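Local coordinates for programmed cell death 6-interacting protein (Homo sapiens, PDB 5WA1) that serves as a class E VPS protein in endosomal cargo sorting, multivesicular body formation, membrane repair and cytokinesis, with its Bro1 domain engaging CHMP4 proteins of ESCRT-III, at residues A[142-145]-A[146-150]; A[277-280]-A[281-285]. One frame throughout, in Å; residues are numbered along the deposited sequence.

How the interactions relate
Interaction 1 and interaction 2 are both local contacts along one helix of the Bro1 domain. They come in series along the chain, on helix 137-157 and helix 262-287. Their centres are about 40 Å apart and their nearest atoms about 27 Å apart, so they do not touch. Interaction 1 is fully buried, and its centre lies about 11 Å from the centre of the chain. Interaction 2 is partly buried. Its centre lies about 29 Å from that of the chain, towards one end of the elongated domain. Residues 277-285 also fall within the region 197-379 that interacts with CHMP4A, CHMP4B and CHMP4C, whereas residues 142-150 do not.

Interaction 1. Residues A[142-145]-A[146-150]; sequences SCVL and FNCAA
The carbonyl oxygen of C143 lies oblique to the F146 ring. F146 CB is 3.3 Å from C143 O. At the ring edge, in its plane, sits the amide oxygen of the next residue, with N147 OD1 3.6 Å from F146 CD1. That oxygen is held from outside the two segments by a hydrogen bond from the backbone N of K31. CG of F146 is anti to its backbone N (chi1 -173°), which directs the ring away from residues 142-145 and towards helix 164-191.

The backbone carries four successive i to i+4 hydrogen bonds. F146 N donates to S142 O and N147 N to C143 O. C148 N donates to V144 O, lying in the plane of that carbonyl. A149 N donates to L145 O at 3.0 Å, and this bond is the straightest of the four, at 170°. The side chain of N147 also lies along the preceding turn, with N147 CB 3.7 Å from V144 O.

C148 is the apolar meeting point. L145 CD1 reaches its CB at 4.2 Å. V144 CG1 approaches its sulfur, C148 SG, at 4.4 Å. Both contacts are loose. The sulfur stands beside the backbone N of its own residue (chi1 -63°), and this leaves C148 SG 3.4 Å from V144 O.

F146 meets F181 of helix 164-191 edge-to-face, while V144, L145 and C148 pack on Y92, Y93 and L89 of helix 83-97. W116 of strand 114-117 packs on C143, V144 and N147. The arrangement is that of a regular, buried alpha helix in the helical core of the Bro1 domain, a family grouped with TPR-like folds.

Interaction 2. Residues A[277-280]-A[281-285]; sequences AEYH and QSILA
The torsions of I283 carry the end of its side chain to the ring of Y279. I283 CG1 stands beside its own backbone N (chi1 -64°), and the chain then runs on extended to CD1 (chi2 175°). This places I283 CD1 3.7 Å from Y279 CE2. The methyl lies oblique to the tyrosine ring. I283 CD1 is also 4.2 Å from H280 ND1, so it sits close to both aromatic groups. S282 takes a different torsion: its OG lies between the backbone N and the carbonyl carbon (chi1 84°). From there S282 OG donates to Y279 O at 2.6 Å.

Y279 O also accepts from I283 N, at 3.2 Å. Both donors reach it from the same face of the carbonyl plane. A serine hydroxyl returning to a carbonyl of the preceding turn is a familiar feature of alpha helices. Here it adds to the regular i to i+4 bonds of helix 262-287, in the Bro1 domain and within the region that interacts with CHMP4 proteins. Q281 N bonds to A277 O, S282 N to E278 O, and L284 N to H280 O.

Within 277-280, Y279 CD2 stands 3.9 Å above the centre of the H280 ring, and H280 NE2 lies at the tyrosine edge in the plane of that ring. H280 ND1 is hydrogen-bonded to D231 of helix 231-252, which probably fixes the imidazole's rotation. On helix 291-311, R297 forms a salt bridge with E278 OE1, and H300 ND1 is hydrogen-bonded to E278 OE2.

Interaction 1. Residues A[142-145]-A[146-150]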
ATOM      1  N   SER A 142       5.631  12.461 -10.385  1.00 61.03           N
ATOM      2  CA  SER A 142       4.421  11.906  -9.782  1.00 59.98           C
ATOM      3  C   SER A 142       4.120  10.515 -10.315  1.00 52.53           C
ATOM      4  O   SER A 142       3.715   9.627  -9.554  1.00 53.55           O
ATOM      5  CB  SER A 142       3.229  12.829 -10.040  1.00 65.00           C
ATOM      6  OG  SER A 142       3.354  14.033  -9.316  1.00 71.47           O
ATOM      7  N   CYS A 143       4.277  10.317 -11.624  1.00 52.14           N
ATOM      8  CA  CYS A 143       3.999   9.017 -12.219  1.00 55.43           C
ATOM      9  C   CYS A 143       5.064   8.001 -11.838  1.00 56.95           C
ATOM     10  O   CYS A 143       4.753   6.825 -11.620  1.00 49.97           O
ATOM     11  CB  CYS A 143       3.912   9.144 -13.740  1.00 53.19           C
ATOM     12  SG  CYS A 143       2.604  10.235 -14.314  1.00 59.32           S
ATOM     13  N   VAL A 144       6.327   8.430 -11.775  1.00 52.26           N
ATOM     14  CA  VAL A 144       7.386   7.528 -11.333  1.00 49.64           C
ATOM     15  C   VAL A 144       7.162   7.115  -9.883  1.00 50.19           C
ATOM     16  O   VAL A 144       7.302   5.937  -9.533  1.00 47.27           O
ATOM     17  CB  VAL A 144       8.765   8.179 -11.548  1.00 49.84           C
ATOM     18  CG1 VAL A 144       9.836   7.447 -10.764  1.00 51.48           C
ATOM     19  CG2 VAL A 144       9.096   8.164 -13.012  1.00 52.69           C
ATOM     20  N   LEU A 145       6.793   8.064  -9.020  1.00 46.31           N
ATOM     21  CA  LEU A 145       6.534   7.696  -7.630  1.00 50.90           C
ATOM     22  C   LEU A 145       5.328   6.771  -7.519  1.00 52.83           C
ATOM     23  O   LEU A 145       5.294   5.902  -6.642  1.00 44.84           O
ATOM     24  CB  LEU A 145       6.329   8.944  -6.767  1.00 48.68           C
ATOM     25  CG  LEU A 145       6.170   8.638  -5.269  1.00 53.39           C
ATOM     26  CD1 LEU A 145       7.339   7.793  -4.770  1.00 50.58           C
ATOM     27  CD2 LEU A 145       6.021   9.922  -4.447  1.00 49.45           C
ATOM     28  N   PHE A 146       4.337   6.940  -8.400  1.00 47.65           N
ATOM     29  CA  PHE A 146       3.216   6.007  -8.454  1.00 52.14           C
ATOM     30  C   PHE A 146       3.697   4.588  -8.712  1.00 49.13           C
ATOM     31  O   PHE A 146       3.237   3.638  -8.072  1.00 42.60           O
ATOM     32  CB  PHE A 146       2.234   6.439  -9.550  1.00 49.20           C
ATOM     33  CG  PHE A 146       0.957   5.627  -9.582  1.00 47.63           C
ATOM     34  CD1 PHE A 146       0.901   4.415 -10.259  1.00 41.24           C
ATOM     35  CD2 PHE A 146      -0.184   6.088  -8.941  1.00 43.18           C
ATOM     36  CE1 PHE A 146      -0.266   3.670 -10.280  1.00 46.48           C
ATOM     37  CE2 PHE A 146      -1.364   5.354  -8.967  1.00 44.03           C
ATOM     38  CZ  PHE A 146      -1.404   4.144  -9.637  1.00 42.24           C
ATOM     39  N   ASN A 147       4.610   4.422  -9.670  1.00 48.25           N
ATOM     40  CA  ASN A 147       5.089   3.085  -9.999  1.00 41.52           C
ATOM     41  C   ASN A 147       5.978   2.521  -8.902  1.00 42.38           C
ATOM     42  O   ASN A 147       5.999   1.304  -8.707  1.00 49.85           O
ATOM     43  CB  ASN A 147       5.818   3.101 -11.350  1.00 49.39           C
ATOM     44  CG  ASN A 147       4.851   3.107 -12.525  1.00 51.63           C
ATOM     45  OD1 ASN A 147       3.658   3.334 -12.342  1.00 49.40           O
ATOM     46  ND2 ASN A 147       5.357   2.857 -13.730  1.00 51.61           N
ATOM     47  N   CYS A 148       6.725   3.371  -8.185  1.00 44.61           N
ATOM     48  CA  CYS A 148       7.445   2.882  -7.010  1.00 44.14           C
ATOM     49  C   CYS A 148       6.469   2.274  -6.013  1.00 41.92           C
ATOM     50  O   CYS A 148       6.659   1.147  -5.538  1.00 43.08           O
ATOM     51  CB  CYS A 148       8.226   4.009  -6.339  1.00 43.13           C
ATOM     52  SG  CYS A 148       9.542   4.758  -7.338  1.00 50.74           S
ATOM     53  N   ALA A 149       5.411   3.020  -5.690  1.00 41.97           N
ATOM     54  CA  ALA A 149       4.404   2.528  -4.752  1.00 44.79           C
ATOM     55  C   ALA A 149       3.720   1.273  -5.284  1.00 45.37           C
ATOM     56  O   ALA A 149       3.533   0.296  -4.547  1.00 40.25           O
ATOM     57  CB  ALA A 149       3.377   3.629  -4.481  1.00 39.11           C
ATOM     58  N   ALA A 150       3.345   1.281  -6.567  1.00 42.40           N
ATOM     59  CA  ALA A 150       2.657   0.137  -7.161  1.00 43.43           C
ATOM     60  C   ALA A 150       3.544  -1.101  -7.160  1.00 46.65           C
ATOM     61  O   ALA A 150       3.106  -2.196  -6.784  1.00 39.12           O
ATOM     62  CB  ALA A 150       2.217   0.484  -8.588  1.00 41.63           C
TER

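Interaction 2. Residues A[277-280]-A[281-285]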
ATOM      1  N   ALA A 277     -11.045  -9.926  15.636  1.00 31.40           N
ATOM      2  CA  ALA A 277     -11.011  -9.207  16.904  1.00 31.09           C
ATOM      3  C   ALA A 277     -11.936  -9.870  17.928  1.00 35.40           C
ATOM      4  O   ALA A 277     -11.557 -10.074  19.087  1.00 36.51           O
ATOM      5  CB  ALA A 277     -11.421  -7.750  16.681  1.00 34.38           C
ATOM      6  N   GLU A 278     -13.161 -10.199  17.515  1.00 35.16           N
ATOM      7  CA  GLU A 278     -14.112 -10.830  18.444  1.00 33.88           C
ATOM      8  C   GLU A 278     -13.647 -12.222  18.849  1.00 38.88           C
ATOM      9  O   GLU A 278     -13.848 -12.647  19.994  1.00 40.03           O
ATOM     10  CB  GLU A 278     -15.494 -10.903  17.808  1.00 37.65           C
ATOM     11  CG  GLU A 278     -16.208  -9.568  17.653  1.00 36.41           C
ATOM     12  CD  GLU A 278     -16.679  -8.974  18.983  1.00 53.33           C
ATOM     13  OE1 GLU A 278     -16.333  -9.514  20.064  1.00 41.35           O
ATOM     14  OE2 GLU A 278     -17.400  -7.950  18.949  1.00 55.58           O
ATOM     15  N   TYR A 279     -13.047 -12.959  17.913  1.00 36.38           N
ATOM     16  CA  TYR A 279     -12.587 -14.306  18.220  1.00 41.49           C
ATOM     17  C   TYR A 279     -11.481 -14.277  19.265  1.00 48.59           C
ATOM     18  O   TYR A 279     -11.521 -15.026  20.245  1.00 42.47           O
ATOM     19  CB  TYR A 279     -12.114 -15.012  16.951  1.00 45.96           C
ATOM     20  CG  TYR A 279     -11.502 -16.364  17.215  1.00 51.58           C
ATOM     21  CD1 TYR A 279     -12.303 -17.453  17.543  1.00 58.35           C
ATOM     22  CD2 TYR A 279     -10.130 -16.552  17.149  1.00 54.62           C
ATOM     23  CE1 TYR A 279     -11.756 -18.692  17.794  1.00 58.44           C
ATOM     24  CE2 TYR A 279      -9.568 -17.791  17.401  1.00 60.79           C
ATOM     25  CZ  TYR A 279     -10.387 -18.854  17.722  1.00 62.18           C
ATOM     26  OH  TYR A 279      -9.840 -20.081  17.966  1.00 64.12           O
ATOM     27  N   HIS A 280     -10.485 -13.405  19.082  1.00 36.91           N
ATOM     28  CA  HIS A 280      -9.396 -13.351  20.045  1.00 39.57           C
ATOM     29  C   HIS A 280      -9.834 -12.706  21.350  1.00 38.12           C
ATOM     30  O   HIS A 280      -9.345 -13.085  22.419  1.00 41.65           O
ATOM     31  CB  HIS A 280      -8.191 -12.637  19.436  1.00 40.11           C
ATOM     32  CG  HIS A 280      -7.497 -13.466  18.403  1.00 44.77           C
ATOM     33  ND1 HIS A 280      -6.633 -14.483  18.734  1.00 46.00           N
ATOM     34  CD2 HIS A 280      -7.595 -13.476  17.050  1.00 42.16           C
ATOM     35  CE1 HIS A 280      -6.201 -15.069  17.630  1.00 50.35           C
ATOM     36  NE2 HIS A 280      -6.773 -14.480  16.596  1.00 49.98           N
ATOM     37  N   GLN A 281     -10.765 -11.757  21.297  1.00 37.23           N
ATOM     38  CA  GLN A 281     -11.308 -11.237  22.544  1.00 39.14           C
ATOM     39  C   GLN A 281     -12.098 -12.307  23.287  1.00 40.70           C
ATOM     40  O   GLN A 281     -12.098 -12.319  24.519  1.00 38.10           O
ATOM     41  CB  GLN A 281     -12.180 -10.010  22.273  1.00 35.68           C
ATOM     42  CG  GLN A 281     -12.514  -9.208  23.529  1.00 40.63           C
ATOM     43  CD  GLN A 281     -11.311  -8.465  24.066  1.00 47.71           C
ATOM     44  OE1 GLN A 281     -10.309  -8.301  23.367  1.00 42.84           O
ATOM     45  NE2 GLN A 281     -11.394  -8.011  25.312  1.00 54.48           N
ATOM     46  N   SER A 282     -12.755 -13.217  22.561  1.00 38.32           N
ATOM     47  CA  SER A 282     -13.511 -14.280  23.209  1.00 39.67           C
ATOM     48  C   SER A 282     -12.591 -15.254  23.945  1.00 44.16           C
ATOM     49  O   SER A 282     -12.963 -15.782  25.003  1.00 47.20           O
ATOM     50  CB  SER A 282     -14.380 -15.022  22.185  1.00 38.56           C
ATOM     51  OG  SER A 282     -13.613 -16.026  21.521  1.00 40.17           O
ATOM     52  N   ILE A 283     -11.402 -15.518  23.399  1.00 39.69           N
ATOM     53  CA  ILE A 283     -10.423 -16.355  24.092  1.00 45.50           C
ATOM     54  C   ILE A 283     -10.020 -15.717  25.416  1.00 48.94           C
ATOM     55  O   ILE A 283      -9.921 -16.396  26.449  1.00 49.11           O
ATOM     56  CB  ILE A 283      -9.195 -16.599  23.188  1.00 48.71           C
ATOM     57  CG1 ILE A 283      -9.598 -17.399  21.949  1.00 46.30           C
ATOM     58  CG2 ILE A 283      -8.068 -17.305  23.973  1.00 49.63           C
ATOM     59  CD1 ILE A 283      -8.471 -17.584  20.953  1.00 50.88           C
ATOM     60  N   LEU A 284      -9.767 -14.404  25.404  1.00 44.47           N
ATOM     61  CA  LEU A 284      -9.487 -13.690  26.646  1.00 41.43           C
ATOM     62  C   LEU A 284     -10.651 -13.814  27.619  1.00 41.91           C
ATOM     63  O   LEU A 284     -10.447 -14.075  28.810  1.00 45.03           O
ATOM     64  CB  LEU A 284      -9.202 -12.217  26.352  1.00 52.49           C
ATOM     65  CG  LEU A 284      -8.875 -11.330  27.557  1.00 56.70           C
ATOM     66  CD1 LEU A 284      -7.710 -11.897  28.364  1.00 56.79           C
ATOM     67  CD2 LEU A 284      -8.557  -9.911  27.090  1.00 57.61           C
ATOM     68  N   ALA A 285     -11.877 -13.634  27.131  1.00 40.34           N
ATOM     69  CA  ALA A 285     -13.045 -13.776  27.998  1.00 43.07           C
ATOM     70  C   ALA A 285     -13.084 -15.160  28.635  1.00 44.33           C
ATOM     71  O   ALA A 285     -13.328 -15.284  29.840  1.00 44.59           O
ATOM     72  CB  ALA A 285     -14.329 -13.516  27.209  1.00 39.53           C
TER